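Local structure of citrate lyase subunit beta-like protein (Mycobacterium tuberculosis H37Rv, 6AQ4) at residues I116-T121 with G139-A144. The protein is a magnesium-dependent lyase of the HpcH/HpaI aldolase family that binds citramalyl-CoA and may play a role in fatty acid biosynthesis. Numbering follows the deposited sequence.
Sequences IALVET and GMMWGA. With MG (magnesium ion), chain K; CQM (Citramalyl-CoA), chain L.
Leu118 and Met141 run side by side into the barrel interior from neighbouring parallel strands, a worked example of how a TIM barrel builds its active site at the C-terminal strand ends. The extended Met141 lies along the leucine, Met141 CG 3.6 Å from Leu118 CD1, and the same methyl covers the backbone, 3.5 Å from Trp142 C. On the outer face Met140 is bent: turns at chi2 (-79°) and chi3 (-71°) bring SD to 3.9 Å from Ala117 CB and CE to Val119 CG2. Helices 129-133 and 165-180 cover this apolar layer. Between the faces, four backbone hydrogen bonds fix the register, the first Ala117 N to Gly139 O and the last Gly143 N to Val119 O, each 2.9 Å. Just beyond, Glu120 stretches past the side-chain-free Gly143, Glu120 CB 3.4 Å from Gly143 O. Its OE1 binds the magnesium ion at 2.2 Å, alongside Asp146, two waters and citramalyl-CoA, which chelates the metal through hydroxyl O7 and carboxylate O3. OE2 instead accepts from one of those waters and from Lys100 N, which would fix the carboxylate's rotation. One oxygen on the metal and the other hydrogen-bonded is consistent with a carboxylate positioned for magnesium.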
loop_
_atom_site.group_PDB
_atom_site.type_symbol
_atom_site.label_atom_id
_atom_site.label_comp_id
_atom_site.label_asym_id
_atom_site.label_seq_id
_atom_site.Cartn_x
_atom_site.Cartn_y
_atom_site.Cartn_z
ATOM N N ILE B 116 22.945 2.208 -4.306
ATOM C CA ILE B 116 21.611 2.750 -4.049
ATOM C C ILE B 116 20.677 2.217 -5.138
ATOM O O ILE B 116 20.830 2.541 -6.325
ATOM C CB ILE B 116 21.611 4.293 -4.036
ATOM C CG1 ILE B 116 22.589 4.817 -2.979
ATOM C CG2 ILE B 116 20.204 4.827 -3.790
ATOM C CD1 ILE B 116 22.700 6.328 -2.949
ATOM N N ALA B 117 19.733 1.371 -4.738
ATOM C CA ALA B 117 18.794 0.774 -5.675
ATOM C C ALA B 117 17.636 1.727 -5.965
ATOM O O ALA B 117 16.918 2.167 -5.048
ATOM C CB ALA B 117 18.255 -0.543 -5.127
ATOM N N LEU B 118 17.461 2.050 -7.240
ATOM C CA LEU B 118 16.354 2.889 -7.664
ATOM C C LEU B 118 15.271 1.970 -8.214
ATOM O O LEU B 118 15.383 1.425 -9.332
ATOM C CB LEU B 118 16.808 3.905 -8.720
ATOM C CG LEU B 118 15.751 4.708 -9.490
ATOM C CD1 LEU B 118 14.803 5.473 -8.565
ATOM C CD2 LEU B 118 16.416 5.676 -10.508
ATOM N N VAL B 119 14.230 1.785 -7.410
ATOM C CA VAL B 119 13.091 0.968 -7.800
ATOM C C VAL B 119 12.069 1.821 -8.532
ATOM O O VAL B 119 11.584 2.836 -8.010
ATOM C CB VAL B 119 12.458 0.289 -6.566
ATOM C CG1 VAL B 119 11.176 -0.459 -6.943
ATOM C CG2 VAL B 119 13.469 -0.644 -5.945
ATOM N N GLU B 120 11.737 1.401 -9.747
ATOM C CA GLU B 120 10.916 2.209 -10.633
ATOM C C GLU B 120 10.215 1.324 -11.673
ATOM O O GLU B 120 9.952 1.755 -12.788
ATOM C CB GLU B 120 11.785 3.276 -11.313
ATOM C CG GLU B 120 13.127 2.726 -11.816
ATOM C CD GLU B 120 13.965 3.783 -12.511
ATOM O OE1 GLU B 120 13.443 4.901 -12.674
ATOM O OE2 GLU B 120 15.123 3.502 -12.885
ATOM N N THR B 121 9.915 0.085 -11.293
ATOM C CA THR B 121 9.141 -0.814 -12.144
ATOM C C THR B 121 8.308 -1.706 -11.223
ATOM O O THR B 121 8.610 -1.830 -10.037
ATOM C CB THR B 121 10.054 -1.732 -13.005
ATOM O OG1 THR B 121 10.732 -2.654 -12.149
ATOM C CG2 THR B 121 11.083 -0.933 -13.780
ATOM N N GLY B 139 21.213 2.168 0.078
ATOM C CA GLY B 139 20.049 3.043 -0.032
ATOM C C GLY B 139 18.990 2.585 -1.024
ATOM O O GLY B 139 19.282 1.797 -1.919
ATOM N N MET B 140 17.758 3.073 -0.854
ATOM C CA MET B 140 16.670 2.824 -1.801
ATOM C C MET B 140 16.038 4.151 -2.215
ATOM O O MET B 140 15.708 4.974 -1.356
ATOM C CB MET B 140 15.564 1.972 -1.166
ATOM C CG MET B 140 16.022 0.679 -0.551
ATOM S SD MET B 140 16.314 -0.611 -1.769
ATOM C CE MET B 140 14.635 -1.015 -2.293
ATOM N N MET B 141 15.865 4.352 -3.520
ATOM C CA MET B 141 15.098 5.480 -4.053
ATOM C C MET B 141 13.940 4.888 -4.857
ATOM O O MET B 141 14.005 3.720 -5.239
ATOM C CB MET B 141 16.001 6.334 -4.937
ATOM C CG MET B 141 15.333 7.496 -5.628
ATOM S SD MET B 141 16.536 8.432 -6.600
ATOM C CE MET B 141 15.489 9.753 -7.234
ATOM N N TRP B 142 12.860 5.636 -5.063
ATOM C CA TRP B 142 11.809 5.187 -5.994
ATOM C C TRP B 142 11.637 6.169 -7.146
ATOM O O TRP B 142 11.975 7.349 -7.023
ATOM C CB TRP B 142 10.466 4.948 -5.287
ATOM C CG TRP B 142 9.777 6.219 -4.878
ATOM C CD1 TRP B 142 10.176 7.098 -3.911
ATOM C CD2 TRP B 142 8.572 6.752 -5.434
ATOM N NE1 TRP B 142 9.295 8.153 -3.835
ATOM C CE2 TRP B 142 8.300 7.961 -4.758
ATOM C CE3 TRP B 142 7.696 6.325 -6.438
ATOM C CZ2 TRP B 142 7.188 8.748 -5.055
ATOM C CZ3 TRP B 142 6.593 7.107 -6.731
ATOM C CH2 TRP B 142 6.349 8.305 -6.041
ATOM N N GLY B 143 11.128 5.674 -8.270
ATOM C CA GLY B 143 10.946 6.489 -9.463
ATOM C C GLY B 143 9.544 6.267 -10.001
ATOM O O GLY B 143 9.167 5.148 -10.359
ATOM N N ALA B 144 8.760 7.334 -10.031
ATOM C CA ALA B 144 7.365 7.271 -10.462
ATOM C C ALA B 144 7.189 7.164 -11.967
ATOM O O ALA B 144 6.181 6.634 -12.434
ATOM C CB ALA B 144 6.599 8.514 -9.959
HETATM MG MG MG K . 13.817 6.164 -14.384
HETATM C C2 CQM L . 13.325 10.092 -13.244
HETATM C C4 CQM L . 11.951 8.085 -13.004
HETATM C C6 CQM L . 13.581 8.833 -11.159
HETATM P P2A CQM L . 18.356 24.174 -18.320
HETATM O O5A CQM L . 19.752 24.723 -18.506
HETATM O O4A CQM L . 17.593 24.183 -19.629
HETATM O O3A CQM L . 17.552 24.952 -17.219
HETATM O O6A CQM L . 18.452 22.652 -17.851
HETATM P P1A CQM L . 17.987 26.381 -16.708
HETATM O O1A CQM L . 16.990 26.833 -15.651
HETATM O O2A CQM L . 18.024 27.350 -17.889
HETATM O O5B CQM L . 19.413 26.310 -16.038
HETATM C C5B CQM L . 19.968 27.480 -15.528
HETATM C C4B CQM L . 21.238 27.318 -14.706
HETATM O O4B CQM L . 21.109 26.166 -13.953
HETATM C C3B CQM L . 22.402 27.057 -15.549
HETATM O O3B CQM L . 23.556 27.469 -14.870
HETATM C C2B CQM L . 22.392 25.668 -15.626
HETATM O O2B CQM L . 23.511 25.185 -16.302
HETATM C C1B CQM L . 22.104 25.247 -14.244
HETATM P P3B CQM L . 24.170 28.908 -15.173
HETATM O O7A CQM L . 25.500 29.060 -14.445
HETATM O O8A CQM L . 23.205 29.989 -14.705
HETATM O O9A CQM L . 24.375 29.020 -16.670
HETATM N N9A CQM L . 21.582 23.886 -14.070
HETATM C C4A CQM L . 22.233 22.847 -13.515
HETATM N N3A CQM L . 23.451 22.687 -12.972
HETATM C C2A CQM L . 23.822 21.504 -12.481
HETATM N N1A CQM L . 23.002 20.443 -12.525
HETATM C C6A CQM L . 21.775 20.548 -13.052
HETATM C C5A CQM L . 21.361 21.767 -13.564
HETATM N N7A CQM L . 20.219 22.184 -14.142
HETATM C C8A CQM L . 20.361 23.477 -14.452
HETATM N N6A CQM L . 20.859 19.423 -13.107
HETATM C CBP CQM L . 17.425 20.473 -17.475
HETATM C CCP CQM L . 17.281 21.893 -17.901
HETATM C CDP CQM L . 17.959 19.714 -18.656
HETATM C CEP CQM L . 16.042 19.917 -17.051
HETATM C CAP CQM L . 18.405 20.434 -16.312
HETATM O OAP CQM L . 17.870 21.022 -15.152
HETATM C C9P CQM L . 18.814 19.012 -15.908
HETATM O O9P CQM L . 19.550 18.351 -16.610
HETATM N N8P CQM L . 18.311 18.443 -14.675
HETATM C C7P CQM L . 18.690 17.111 -14.327
HETATM C C6P CQM L . 18.284 16.065 -15.375
HETATM C C5P CQM L . 18.510 14.652 -14.924
HETATM O O5P CQM L . 19.541 14.378 -14.353
HETATM N N4P CQM L . 17.493 13.659 -15.181
HETATM C C3P CQM L . 17.676 12.288 -14.712
HETATM C C2P CQM L . 17.026 12.115 -13.356
HETATM S S1P CQM L . 15.230 12.220 -13.323
HETATM C C1 CQM L . 14.637 10.581 -13.865
HETATM O O2 CQM L . 15.270 9.859 -14.704
HETATM C C3 CQM L . 13.319 8.707 -12.661
HETATM O O7 CQM L . 14.343 7.973 -13.254
HETATM O O3 CQM L . 11.811 7.184 -13.925
HETATM O O4 CQM L . 10.924 8.464 -12.384
HETATM O O HOH W 1 15.907 5.395 -14.472
HETATM O O HOH W 2 14.226 7.496 -16.222
#